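Local atomic coordinates of annexin A8 (Homo sapiens, PDB entry 1W3W), a protein that binds calcium and phospholipid and acts as an anticoagulant, indirectly inhibiting the thromboplastin-specific complex of the blood coagulation cascade. Residues A[258-263]-A[297-302]; A[80-85]-A[313-318]; A[54-59]-A[89-94]; A[184-189]-A[199-204]. All blocks are in the same frame, centred on the assembly; numbering follows the deposited sequence.

Contact 1 (A[258-263]-A[297-302])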
loop_
_atom_site.group_PDB
_atom_site.type_symbol
_atom_site.label_atom_id
_atom_site.label_comp_id
_atom_site.label_asym_id
_atom_site.label_seq_id
_atom_site.Cartn_x
_atom_site.Cartn_y
_atom_site.Cartn_z
ATOM N N PHE A 258 -2.755 7.976 -0.470
ATOM C CA PHE A 258 -3.304 6.984 0.450
ATOM C C PHE A 258 -4.675 7.381 0.957
ATOM O O PHE A 258 -5.524 6.514 1.125
ATOM C CB PHE A 258 -2.343 6.693 1.611
ATOM C CG PHE A 258 -1.146 5.893 1.196
ATOM C CD1 PHE A 258 0.118 6.409 1.299
ATOM C CD2 PHE A 258 -1.302 4.615 0.671
ATOM C CE1 PHE A 258 1.230 5.664 0.889
ATOM C CE2 PHE A 258 -0.210 3.882 0.263
ATOM C CZ PHE A 258 1.064 4.414 0.375
ATOM N N ALA A 259 -4.898 8.673 1.194
ATOM C CA ALA A 259 -6.223 9.152 1.604
ATOM C C ALA A 259 -7.250 8.787 0.543
ATOM O O ALA A 259 -8.343 8.348 0.862
ATOM C CB ALA A 259 -6.227 10.662 1.825
ATOM N N GLU A 260 -6.891 8.988 -0.725
ATOM C CA GLU A 260 -7.800 8.763 -1.849
ATOM C C GLU A 260 -8.074 7.280 -2.055
ATOM O O GLU A 260 -9.182 6.877 -2.408
ATOM C CB GLU A 260 -7.203 9.376 -3.123
ATOM C CG GLU A 260 -8.095 9.281 -4.349
ATOM C CD GLU A 260 -7.420 9.858 -5.581
ATOM O OE1 GLU A 260 -7.238 11.085 -5.656
ATOM O OE2 GLU A 260 -7.057 9.072 -6.460
ATOM N N ARG A 261 -7.061 6.467 -1.807
ATOM C CA ARG A 261 -7.198 5.034 -1.871
ATOM C C ARG A 261 -8.207 4.541 -0.836
ATOM O O ARG A 261 -9.060 3.707 -1.127
ATOM C CB ARG A 261 -5.840 4.404 -1.632
ATOM C CG ARG A 261 -5.744 3.052 -2.102
ATOM C CD ARG A 261 -5.758 2.902 -3.617
ATOM N NE ARG A 261 -5.479 1.509 -3.850
ATOM C CZ ARG A 261 -6.126 0.720 -4.692
ATOM N NH1 ARG A 261 -7.079 1.183 -5.498
ATOM N NH2 ARG A 261 -5.767 -0.539 -4.755
ATOM N N LEU A 262 -8.110 5.077 0.369
ATOM C CA LEU A 262 -9.012 4.708 1.447
ATOM C C LEU A 262 -10.441 5.168 1.148
ATOM O O LEU A 262 -11.381 4.412 1.351
ATOM C CB LEU A 262 -8.513 5.293 2.763
ATOM C CG LEU A 262 -7.227 4.673 3.315
ATOM C CD1 LEU A 262 -6.742 5.465 4.506
ATOM C CD2 LEU A 262 -7.483 3.232 3.700
ATOM N N TYR A 263 -10.585 6.392 0.650
ATOM C CA TYR A 263 -11.888 6.935 0.249
ATOM C C TYR A 263 -12.596 6.060 -0.775
ATOM O O TYR A 263 -13.785 5.760 -0.630
ATOM C CB TYR A 263 -11.715 8.347 -0.318
ATOM C CG TYR A 263 -13.004 9.012 -0.773
ATOM C CD1 TYR A 263 -13.912 9.528 0.153
ATOM C CD2 TYR A 263 -13.310 9.124 -2.136
ATOM C CE1 TYR A 263 -15.093 10.137 -0.265
ATOM C CE2 TYR A 263 -14.489 9.740 -2.563
ATOM C CZ TYR A 263 -15.372 10.241 -1.614
ATOM O OH TYR A 263 -16.530 10.842 -2.025
ATOM N N LYS A 297 -9.309 17.280 4.753
ATOM C CA LYS A 297 -9.167 18.435 3.868
ATOM C C LYS A 297 -9.816 18.179 2.520
ATOM O O LYS A 297 -10.495 19.053 1.989
ATOM C CB LYS A 297 -7.697 18.801 3.647
ATOM C CG LYS A 297 -6.995 19.443 4.845
ATOM C CD LYS A 297 -6.017 20.560 4.385
ATOM C CE LYS A 297 -5.434 21.370 5.553
ATOM N NZ LYS A 297 -5.678 20.773 6.900
ATOM N N MET A 298 -9.636 16.972 1.981
ATOM C CA MET A 298 -10.074 16.654 0.628
ATOM C C MET A 298 -11.570 16.369 0.559
ATOM O O MET A 298 -12.217 16.739 -0.411
ATOM C CB MET A 298 -9.296 15.453 0.063
ATOM C CG MET A 298 -7.778 15.667 -0.029
ATOM S SD MET A 298 -6.863 14.072 -0.143
ATOM C CE MET A 298 -7.464 13.602 -1.748
ATOM N N TYR A 299 -12.120 15.733 1.587
ATOM C CA TYR A 299 -13.481 15.206 1.531
ATOM C C TYR A 299 -14.482 15.860 2.497
ATOM O O TYR A 299 -15.665 15.536 2.447
ATOM C CB TYR A 299 -13.447 13.691 1.754
ATOM C CG TYR A 299 -12.581 12.986 0.733
ATOM C CD1 TYR A 299 -11.479 12.221 1.120
ATOM C CD2 TYR A 299 -12.849 13.108 -0.629
ATOM C CE1 TYR A 299 -10.675 11.604 0.171
ATOM C CE2 TYR A 299 -12.067 12.493 -1.567
ATOM C CZ TYR A 299 -10.980 11.744 -1.166
ATOM O OH TYR A 299 -10.202 11.137 -2.128
ATOM N N GLY A 300 -14.009 16.750 3.367
ATOM C CA GLY A 300 -14.861 17.450 4.321
ATOM C C GLY A 300 -15.502 16.563 5.383
ATOM O O GLY A 300 -16.545 16.904 5.947
ATOM N N LYS A 301 -14.890 15.413 5.636
ATOM C CA LYS A 301 -15.309 14.505 6.699
ATOM C C LYS A 301 -14.111 13.662 7.132
ATOM O O LYS A 301 -13.134 13.547 6.388
ATOM C CB LYS A 301 -16.428 13.591 6.224
ATOM C CG LYS A 301 -16.199 12.931 4.879
ATOM C CD LYS A 301 -17.367 11.995 4.522
ATOM C CE LYS A 301 -18.083 12.401 3.233
ATOM N NZ LYS A 301 -19.497 12.848 3.474
ATOM N N THR A 302 -14.179 13.081 8.326
ATOM C CA THR A 302 -13.065 12.279 8.844
ATOM C C THR A 302 -13.045 10.849 8.283
ATOM O O THR A 302 -14.069 10.307 7.887
ATOM C CB THR A 302 -13.101 12.214 10.362
ATOM O OG1 THR A 302 -14.272 11.509 10.784
ATOM C CG2 THR A 302 -13.220 13.623 10.993
HETATM O O HOH W 1 -10.264 12.075 -4.363
#
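The phenolic oxygen of Y299 ends against the start of the E260 side chain, with OH 3.4 Å from E260 CA and 3.6 Å from E260 CG. This places it at the meeting of helices 254-266 and 288-299, two helices of the fourth annexin repeat. The E260 carboxylate is held by K249 through a salt bridge at OE2. Most of the contact is aromatic. Y263, its CG anti to the backbone N (chi1 180°), lays its ring on that of Y299 as a face-to-face stack, with centroids 3.8 Å apart and planes inclined by 7°. A leucine in place of Y299 would probably leave the Y263 ring without its flat partner and freer to turn. F295, set edge-to-face against Y299, adds a further aromatic from helix 288-299. The Y263 side chain lies about 6 Å from that of M266, a calcium ligand, and about 10 Å from the bound calcium. The opposite face of the Y299 ring is taken by its own neighbour M298, whose CB stands 3.9 Å above the plane. Farther along, M298 reaches back to helix 254-266, bringing SD to 4.0 Å from A259 CB.

Contact 2 (A[80-85]-A[313-318])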
loop_
_atom_site.group_PDB
_atom_site.type_symbol
_atom_site.label_atom_id
_atom_site.label_comp_id
_atom_site.label_asym_id
_atom_site.label_seq_id
_atom_site.Cartn_x
_atom_site.Cartn_y
_atom_site.Cartn_z
ATOM N N SER A 80 -12.499 -15.370 12.909
ATOM C CA SER A 80 -13.068 -15.495 11.573
ATOM C C SER A 80 -13.334 -14.149 10.912
ATOM O O SER A 80 -13.329 -13.103 11.557
ATOM C CB SER A 80 -14.376 -16.300 11.636
ATOM O OG SER A 80 -15.307 -15.631 12.469
ATOM N N GLY A 81 -13.538 -14.205 9.600
ATOM C CA GLY A 81 -14.048 -13.089 8.832
ATOM C C GLY A 81 -13.075 -11.936 8.700
ATOM O O GLY A 81 -11.856 -12.125 8.758
ATOM N N LYS A 82 -13.639 -10.740 8.550
ATOM C CA LYS A 82 -12.863 -9.530 8.339
ATOM C C LYS A 82 -11.997 -9.234 9.556
ATOM O O LYS A 82 -10.873 -8.810 9.412
ATOM C CB LYS A 82 -13.783 -8.351 8.011
ATOM C CG LYS A 82 -14.483 -8.501 6.651
ATOM C CD LYS A 82 -15.539 -7.412 6.443
ATOM C CE LYS A 82 -16.818 -7.927 5.782
ATOM N NZ LYS A 82 -17.076 -7.207 4.500
ATOM N N PHE A 83 -12.521 -9.507 10.745
ATOM C CA PHE A 83 -11.794 -9.314 11.982
ATOM C C PHE A 83 -10.515 -10.133 11.977
ATOM O O PHE A 83 -9.471 -9.637 12.327
ATOM C CB PHE A 83 -12.661 -9.688 13.179
ATOM C CG PHE A 83 -12.006 -9.449 14.511
ATOM C CD1 PHE A 83 -11.568 -8.186 14.869
ATOM C CD2 PHE A 83 -11.849 -10.486 15.416
ATOM C CE1 PHE A 83 -10.982 -7.971 16.091
ATOM C CE2 PHE A 83 -11.259 -10.264 16.651
ATOM C CZ PHE A 83 -10.823 -9.010 16.985
ATOM N N GLU A 84 -10.599 -11.388 11.573
ATOM C CA GLU A 84 -9.410 -12.226 11.421
ATOM C C GLU A 84 -8.411 -11.670 10.399
ATOM O O GLU A 84 -7.202 -11.692 10.635
ATOM C CB GLU A 84 -9.801 -13.649 11.015
ATOM C CG GLU A 84 -8.621 -14.607 10.945
ATOM C CD GLU A 84 -8.101 -14.862 9.543
ATOM O OE1 GLU A 84 -7.118 -15.613 9.432
ATOM O OE2 GLU A 84 -8.647 -14.328 8.554
ATOM N N ARG A 85 -8.892 -11.184 9.267
ATOM C CA ARG A 85 -7.982 -10.697 8.233
ATOM C C ARG A 85 -7.178 -9.507 8.749
ATOM O O ARG A 85 -5.994 -9.397 8.478
ATOM C CB ARG A 85 -8.733 -10.277 6.979
ATOM C CG ARG A 85 -9.050 -11.417 6.014
ATOM C CD ARG A 85 -9.149 -10.952 4.546
ATOM N NE ARG A 85 -10.460 -10.401 4.234
ATOM C CZ ARG A 85 -10.746 -9.624 3.180
ATOM N NH1 ARG A 85 -9.810 -9.264 2.301
ATOM N NH2 ARG A 85 -11.986 -9.197 3.017
ATOM N N GLY A 313 -19.144 -4.280 13.886
ATOM C CA GLY A 313 -18.689 -5.335 14.775
ATOM C C GLY A 313 -17.286 -5.136 15.326
ATOM O O GLY A 313 -16.796 -4.014 15.471
ATOM N N ASP A 314 -16.643 -6.252 15.632
ATOM C CA ASP A 314 -15.277 -6.244 16.144
ATOM C C ASP A 314 -14.276 -5.694 15.113
ATOM O O ASP A 314 -13.303 -5.061 15.477
ATOM C CB ASP A 314 -14.893 -7.651 16.576
ATOM C CG ASP A 314 -15.706 -8.131 17.767
ATOM O OD1 ASP A 314 -15.873 -7.368 18.740
ATOM O OD2 ASP A 314 -16.220 -9.250 17.802
ATOM N N TYR A 315 -14.529 -5.955 13.838
ATOM C CA TYR A 315 -13.731 -5.417 12.745
ATOM C C TYR A 315 -13.701 -3.894 12.803
ATOM O O TYR A 315 -12.637 -3.292 12.845
ATOM C CB TYR A 315 -14.343 -5.900 11.439
ATOM C CG TYR A 315 -13.766 -5.376 10.163
ATOM C CD1 TYR A 315 -12.396 -5.406 9.913
ATOM C CD2 TYR A 315 -14.614 -4.910 9.158
ATOM C CE1 TYR A 315 -11.884 -4.936 8.712
ATOM C CE2 TYR A 315 -14.116 -4.460 7.961
ATOM C CZ TYR A 315 -12.750 -4.469 7.737
ATOM O OH TYR A 315 -12.300 -4.027 6.520
ATOM N N LYS A 316 -14.876 -3.281 12.844
ATOM C CA LYS A 316 -14.992 -1.833 12.991
ATOM C C LYS A 316 -14.250 -1.301 14.201
ATOM O O LYS A 316 -13.534 -0.315 14.105
ATOM C CB LYS A 316 -16.459 -1.428 13.109
ATOM C CG LYS A 316 -16.689 0.063 13.189
ATOM C CD LYS A 316 -17.607 0.420 14.324
ATOM C CE LYS A 316 -19.001 -0.120 14.096
ATOM N NZ LYS A 316 -19.989 0.542 14.991
ATOM N N ASN A 317 -14.424 -1.947 15.343
ATOM C CA ASN A 317 -13.841 -1.435 16.567
ATOM C C ASN A 317 -12.329 -1.543 16.564
ATOM O O ASN A 317 -11.648 -0.672 17.090
ATOM C CB ASN A 317 -14.451 -2.117 17.782
ATOM C CG ASN A 317 -15.888 -1.680 18.023
ATOM O OD1 ASN A 317 -16.261 -0.528 17.745
ATOM N ND2 ASN A 317 -16.707 -2.599 18.520
ATOM N N ALA A 318 -11.807 -2.594 15.940
ATOM C CA ALA A 318 -10.378 -2.748 15.776
ATOM C C ALA A 318 -9.832 -1.672 14.829
ATOM O O ALA A 318 -8.787 -1.101 15.092
ATOM C CB ALA A 318 -10.050 -4.144 15.245
#
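K82 and Y315 meet by a CH-pi contact: K82 CB stands 3.6 Å from the centroid of the Y315 ring and 8° off its normal, squarely over the face. The lysine chain then runs on across the same ring, bringing CD to 3.6 Å from Y315 CE2. A matching contact is made in the other direction, where D314 CB lies 3.9 Å from the F83 ring centroid and 16° off the normal, displaced toward the rim. The exchange is therefore reciprocal: in each segment the residue just before the aromatic puts its beta carbon over the aromatic ring of the other segment, K82 over Y315 and D314 over F83, and both aromatics carry CG anti to the backbone N. At the edge of the F83 ring, A318 CB comes to 4.0 Å from CE1, one turn on from D314.

D273 positions the polar ends, its two carboxylate oxygens taking a salt bridge from K82 NZ and a hydrogen bond with Y315 OH. An alanine at Y315 would probably open a gap beside K82 CB and CD and leave D273 with one partner fewer. The pairing joins the first and fourth annexin repeats, in keeping with the family's arrangement of these two repeats as one module.

Helices 81-91 and 313-323 run in the same general direction, their local axes 8.0 Å apart at closest approach and inclined by 35°. Helix 41-48 packs on one part of this junction through E41 and I45, which touch F83, while L276 and I277 of helix 273-283 lie against Y315.

Contact 3 (A[54-59]-A[89-94])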
loop_
_atom_site.group_PDB
_atom_site.type_symbol
_atom_site.label_atom_id
_atom_site.label_comp_id
_atom_site.label_asym_id
_atom_site.label_seq_id
_atom_site.Cartn_x
_atom_site.Cartn_y
_atom_site.Cartn_z
ATOM N N THR A 54 6.633 -3.973 16.227
ATOM C CA THR A 54 7.795 -4.638 16.786
ATOM C C THR A 54 7.458 -5.251 18.137
ATOM O O THR A 54 7.888 -6.359 18.427
ATOM C CB THR A 54 8.996 -3.664 16.841
ATOM O OG1 THR A 54 9.389 -3.366 15.488
ATOM C CG2 THR A 54 10.223 -4.336 17.423
ATOM N N GLN A 55 6.654 -4.557 18.933
ATOM C CA GLN A 55 6.159 -5.119 20.179
ATOM C C GLN A 55 5.300 -6.364 19.950
ATOM O O GLN A 55 5.417 -7.321 20.702
ATOM C CB GLN A 55 5.369 -4.092 20.976
ATOM C CG GLN A 55 6.225 -2.983 21.541
ATOM C CD GLN A 55 5.408 -1.888 22.184
ATOM O OE1 GLN A 55 4.300 -1.585 21.741
ATOM N NE2 GLN A 55 5.963 -1.274 23.236
ATOM N N ARG A 56 4.458 -6.353 18.918
ATOM C CA ARG A 56 3.735 -7.553 18.524
ATOM C C ARG A 56 4.642 -8.748 18.210
ATOM O O ARG A 56 4.286 -9.868 18.536
ATOM C CB ARG A 56 2.844 -7.299 17.313
ATOM C CG ARG A 56 1.686 -6.379 17.554
ATOM C CD ARG A 56 0.820 -6.196 16.288
ATOM N NE ARG A 56 0.304 -4.844 16.314
ATOM C CZ ARG A 56 0.472 -3.912 15.393
ATOM N NH1 ARG A 56 1.084 -4.151 14.236
ATOM N NH2 ARG A 56 -0.024 -2.712 15.647
ATOM N N GLN A 57 5.783 -8.520 17.564
ATOM C CA GLN A 57 6.718 -9.603 17.258
ATOM C C GLN A 57 7.313 -10.193 18.543
ATOM O O GLN A 57 7.482 -11.412 18.664
ATOM C CB GLN A 57 7.844 -9.119 16.324
ATOM C CG GLN A 57 7.381 -8.469 15.004
ATOM C CD GLN A 57 6.328 -9.272 14.276
ATOM O OE1 GLN A 57 6.409 -10.489 14.227
ATOM N NE2 GLN A 57 5.345 -8.594 13.704
ATOM N N GLN A 58 7.585 -9.329 19.515
ATOM C CA GLN A 58 8.061 -9.756 20.829
ATOM C C GLN A 58 6.988 -10.548 21.569
ATOM O O GLN A 58 7.276 -11.572 22.187
ATOM C CB GLN A 58 8.485 -8.548 21.667
ATOM C CG GLN A 58 9.642 -7.763 21.087
ATOM C CD GLN A 58 9.958 -6.506 21.903
ATOM O OE1 GLN A 58 9.633 -5.392 21.491
ATOM N NE2 GLN A 58 10.596 -6.687 23.043
ATOM N N ILE A 59 5.749 -10.072 21.493
ATOM C CA ILE A 59 4.606 -10.776 22.064
ATOM C C ILE A 59 4.449 -12.177 21.430
ATOM O O ILE A 59 4.236 -13.158 22.133
ATOM C CB ILE A 59 3.321 -9.940 21.913
ATOM C CG1 ILE A 59 3.381 -8.700 22.822
ATOM C CG2 ILE A 59 2.105 -10.754 22.299
ATOM C CD1 ILE A 59 2.328 -7.675 22.518
ATOM N N ALA A 89 -3.164 -9.467 9.646
ATOM C CA ALA A 89 -2.386 -8.457 8.937
ATOM C C ALA A 89 -1.465 -7.678 9.890
ATOM O O ALA A 89 -0.315 -7.428 9.566
ATOM C CB ALA A 89 -3.299 -7.493 8.187
ATOM N N LEU A 90 -1.959 -7.354 11.077
ATOM C CA LEU A 90 -1.176 -6.630 12.084
ATOM C C LEU A 90 0.028 -7.401 12.571
ATOM O O LEU A 90 0.992 -6.817 13.033
ATOM C CB LEU A 90 -2.070 -6.276 13.294
ATOM C CG LEU A 90 -3.096 -5.189 13.024
ATOM C CD1 LEU A 90 -4.074 -5.071 14.199
ATOM C CD2 LEU A 90 -2.410 -3.854 12.766
ATOM N N MET A 91 -0.040 -8.721 12.465
ATOM C CA MET A 91 1.024 -9.617 12.947
ATOM C C MET A 91 2.196 -9.791 11.996
ATOM O O MET A 91 3.259 -10.272 12.405
ATOM C CB MET A 91 0.448 -11.001 13.274
ATOM C CG MET A 91 -0.492 -11.031 14.455
ATOM S SD MET A 91 0.170 -10.271 15.976
ATOM C CE MET A 91 1.602 -11.166 16.212
ATOM N N TYR A 92 2.025 -9.412 10.735
ATOM C CA TYR A 92 3.124 -9.479 9.785
ATOM C C TYR A 92 4.101 -8.328 9.998
ATOM O O TYR A 92 3.695 -7.169 10.126
ATOM C CB TYR A 92 2.612 -9.473 8.330
ATOM C CG TYR A 92 2.194 -10.843 7.861
ATOM C CD1 TYR A 92 0.968 -11.370 8.220
ATOM C CD2 TYR A 92 3.031 -11.619 7.075
ATOM C CE1 TYR A 92 0.579 -12.640 7.815
ATOM C CE2 TYR A 92 2.651 -12.891 6.655
ATOM C CZ TYR A 92 1.427 -13.396 7.038
ATOM O OH TYR A 92 1.033 -14.657 6.649
ATOM N N PRO A 93 5.396 -8.627 10.002
ATOM C CA PRO A 93 6.387 -7.551 9.975
ATOM C C PRO A 93 6.239 -6.741 8.680
ATOM O O PRO A 93 5.741 -7.263 7.671
ATOM C CB PRO A 93 7.736 -8.287 10.008
ATOM C CG PRO A 93 7.440 -9.685 10.391
ATOM C CD PRO A 93 6.019 -9.964 10.007
ATOM N N PRO A 94 6.667 -5.492 8.687
ATOM C CA PRO A 94 6.742 -4.720 7.446
ATOM C C PRO A 94 7.578 -5.449 6.373
ATOM O O PRO A 94 8.485 -6.215 6.708
ATOM C CB PRO A 94 7.426 -3.418 7.874
ATOM C CG PRO A 94 7.805 -3.578 9.258
ATOM C CD PRO A 94 7.115 -4.725 9.854
#
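R56 and Q57, consecutive on helix 53-67, each donate to a backbone carbonyl near the C-terminal end of helix 81-91. The Q57 bond is the straighter: NE2 lies 3.0 Å from M91 O with an N-H...O angle of 171°, and the acceptor sits in the amide plane. Seen from M91, however, the donor stands well above the carbonyl plane. R56 NH1 is 2.9 Å from L90 O, but here the N-H...O angle is 143° and the acceptor is tilted out of the guanidinium plane. Both side chains have further ties, R56 through NE to L48 O and Q57 through the same NE2 to N53 OD1, which helps to hold both groups in place.

This is the point where the first annexin repeat hands over to the second, the chain leaving helix 81-91 through Y92, P93 and P94. Carbonyls at the end of a helix carry partial negative charge, so a guanidinium beside them would probably be favoured.

Packing fills in round the bonds. L90 CD2 lies over one face of the R56 guanidinium, 3.6 Å above its plane and toward the rim. M91 curls back through bends at chi2 and chi3, which bring its CE to 3.8 Å from R56 O and SD to 4.1 Å from R56 CD. The P93 and Q57 side chains cross at about a right angle, with P93 CD 4.0 Å from Q57 NE2.

Contact 4 (A[184-189]-A[199-204])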
loop_
_atom_site.group_PDB
_atom_site.type_symbol
_atom_site.label_atom_id
_atom_site.label_comp_id
_atom_site.label_asym_id
_atom_site.label_seq_id
_atom_site.Cartn_x
_atom_site.Cartn_y
_atom_site.Cartn_z
ATOM N N GLN A 184 8.937 17.454 -23.676
ATOM C CA GLN A 184 8.770 17.466 -25.119
ATOM C C GLN A 184 8.466 16.062 -25.642
ATOM O O GLN A 184 7.601 15.903 -26.484
ATOM C CB GLN A 184 10.034 18.027 -25.793
ATOM C CG GLN A 184 9.868 18.351 -27.275
ATOM C CD GLN A 184 8.866 19.480 -27.514
ATOM O OE1 GLN A 184 7.855 19.295 -28.202
ATOM N NE2 GLN A 184 9.151 20.653 -26.942
ATOM N N ASP A 185 9.155 15.048 -25.126
ATOM C CA ASP A 185 8.933 13.664 -25.564
ATOM C C ASP A 185 7.566 13.135 -25.154
ATOM O O ASP A 185 6.970 12.360 -25.891
ATOM C CB ASP A 185 9.992 12.721 -24.994
ATOM C CG ASP A 185 11.351 12.903 -25.634
ATOM O OD1 ASP A 185 12.316 12.321 -25.100
ATOM O OD2 ASP A 185 11.552 13.632 -26.633
ATOM N N LEU A 186 7.081 13.531 -23.977
ATOM C CA LEU A 186 5.762 13.104 -23.506
ATOM C C LEU A 186 4.666 13.715 -24.357
ATOM O O LEU A 186 3.678 13.073 -24.676
ATOM C CB LEU A 186 5.535 13.505 -22.040
ATOM C CG LEU A 186 6.362 12.738 -21.017
ATOM C CD1 LEU A 186 6.071 13.269 -19.638
ATOM C CD2 LEU A 186 6.108 11.231 -21.098
ATOM N N TYR A 187 4.857 14.966 -24.721
ATOM C CA TYR A 187 3.930 15.666 -25.578
ATOM C C TYR A 187 3.883 15.016 -26.969
ATOM O O TYR A 187 2.807 14.713 -27.474
ATOM C CB TYR A 187 4.381 17.105 -25.667
ATOM C CG TYR A 187 3.531 18.006 -26.504
ATOM C CD1 TYR A 187 2.164 18.143 -26.265
ATOM C CD2 TYR A 187 4.099 18.759 -27.522
ATOM C CE1 TYR A 187 1.385 19.002 -27.038
ATOM C CE2 TYR A 187 3.333 19.614 -28.289
ATOM C CZ TYR A 187 1.979 19.735 -28.043
ATOM O OH TYR A 187 1.243 20.601 -28.828
ATOM N N ALA A 188 5.055 14.794 -27.567
ATOM C CA ALA A 188 5.163 14.130 -28.868
ATOM C C ALA A 188 4.539 12.730 -28.856
ATOM O O ALA A 188 3.890 12.331 -29.814
ATOM C CB ALA A 188 6.631 14.046 -29.302
ATOM N N ALA A 189 4.726 12.003 -27.760
ATOM C CA ALA A 189 4.211 10.642 -27.609
ATOM C C ALA A 189 2.680 10.599 -27.574
ATOM O O ALA A 189 2.067 9.671 -28.103
ATOM C CB ALA A 189 4.777 9.998 -26.351
ATOM N N MET A 199 5.398 3.346 -24.430
ATOM C CA MET A 199 6.739 3.079 -23.893
ATOM C C MET A 199 7.497 4.339 -23.500
ATOM O O MET A 199 8.336 4.296 -22.608
ATOM C CB MET A 199 7.586 2.271 -24.887
ATOM C CG MET A 199 7.350 0.768 -24.833
ATOM S SD MET A 199 7.449 0.034 -23.159
ATOM C CE MET A 199 9.109 0.489 -22.681
ATOM N N LYS A 200 7.210 5.448 -24.175
ATOM C CA LYS A 200 7.844 6.718 -23.851
ATOM C C LYS A 200 7.333 7.254 -22.513
ATOM O O LYS A 200 8.121 7.697 -21.678
ATOM C CB LYS A 200 7.627 7.746 -24.966
ATOM C CG LYS A 200 8.724 8.798 -25.031
ATOM C CD LYS A 200 10.068 8.212 -25.512
ATOM C CE LYS A 200 11.095 8.032 -24.371
ATOM N NZ LYS A 200 12.397 8.726 -24.658
ATOM N N PHE A 201 6.016 7.209 -22.322
ATOM C CA PHE A 201 5.422 7.505 -21.026
ATOM C C PHE A 201 6.000 6.619 -19.934
ATOM O O PHE A 201 6.380 7.110 -18.868
ATOM C CB PHE A 201 3.903 7.317 -21.061
ATOM C CG PHE A 201 3.152 8.529 -21.506
ATOM C CD1 PHE A 201 2.599 9.397 -20.576
ATOM C CD2 PHE A 201 2.984 8.797 -22.855
ATOM C CE1 PHE A 201 1.895 10.524 -20.985
ATOM C CE2 PHE A 201 2.276 9.920 -23.274
ATOM C CZ PHE A 201 1.736 10.784 -22.339
ATOM N N ILE A 202 6.076 5.318 -20.201
ATOM C CA ILE A 202 6.458 4.347 -19.173
ATOM C C ILE A 202 7.885 4.577 -18.705
ATOM O O ILE A 202 8.158 4.605 -17.500
ATOM C CB ILE A 202 6.265 2.891 -19.678
ATOM C CG1 ILE A 202 4.774 2.575 -19.786
ATOM C CG2 ILE A 202 6.950 1.888 -18.745
ATOM C CD1 ILE A 202 4.471 1.278 -20.538
ATOM N N THR A 203 8.789 4.769 -19.656
ATOM C CA THR A 203 10.201 4.933 -19.348
ATOM C C THR A 203 10.474 6.176 -18.512
ATOM O O THR A 203 11.212 6.121 -17.536
ATOM C CB THR A 203 11.030 4.998 -20.653
ATOM O OG1 THR A 203 10.878 3.768 -21.369
ATOM C CG2 THR A 203 12.522 5.065 -20.345
ATOM N N ILE A 204 9.895 7.297 -18.906
ATOM C CA ILE A 204 10.105 8.539 -18.178
ATOM C C ILE A 204 9.452 8.479 -16.781
ATOM O O ILE A 204 10.073 8.847 -15.780
ATOM C CB ILE A 204 9.587 9.732 -19.019
ATOM C CG1 ILE A 204 10.544 9.974 -20.196
ATOM C CG2 ILE A 204 9.435 10.989 -18.177
ATOM C CD1 ILE A 204 9.930 10.738 -21.351
#
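The F201 ring receives L186 over one face: CD2 stands 4.1 Å from the ring centroid and 15° off the normal, a CH-pi contact displaced toward the rim. A189 comes in obliquely, its CB 4.0 Å from F201 CE2, and the backbone also takes part, with L186 O at 3.7 Å from the same CE2. Beyond the two segments, I232 and E235 of helix 228-235 and M244 of helix 238-252 touch F201, so the ring is set among several helices.

L186 is shared. With CG anti to the carbonyl carbon (chi1 -70°), its CD2 reaches I204 CD1 as well, at 3.9 Å. These residues face one another across an antiparallel helix pair of the third annexin repeat, helices 176-191 and 198-207, joined by a short loop; their local axes approach to 9.3 Å and cross at -152°.

Alongside the apolar packing there is one charged pair. K200 places its CB 3.9 Å from A189 CB, then bends at chi2, chi3 and chi4 to carry NZ to within 3.6 Å of D185 OD1, a long salt bridge. The other carboxylate oxygen of D185 takes a hydrogen bond from Q181 NE2, which helps to orient the group. D185 also meets the apolar packing, its CB lying 4.1 Å from I204 CD1.

How the contacts relate
Contacts 2 and 4 are buried, contact 3 is partly so, and contact 1 lies at the surface. Contacts 2 and 3 use the two ends of helix 81-91: contact 2 joins its start to the fourth repeat, while contact 3 ties its far end to helix 53-67. Chemistry follows place. Contact 1 rests on stacked rings, contact 2 on beta carbons over rings between repeats, and contact 4 on aliphatic groups round one phenylalanine with a long salt bridge beside them; contact 3 alone has direct hydrogen bonds across its segments. Contacts 2 and 4 lie on opposite sides of the chain's centre, their own centres about 45 Å apart.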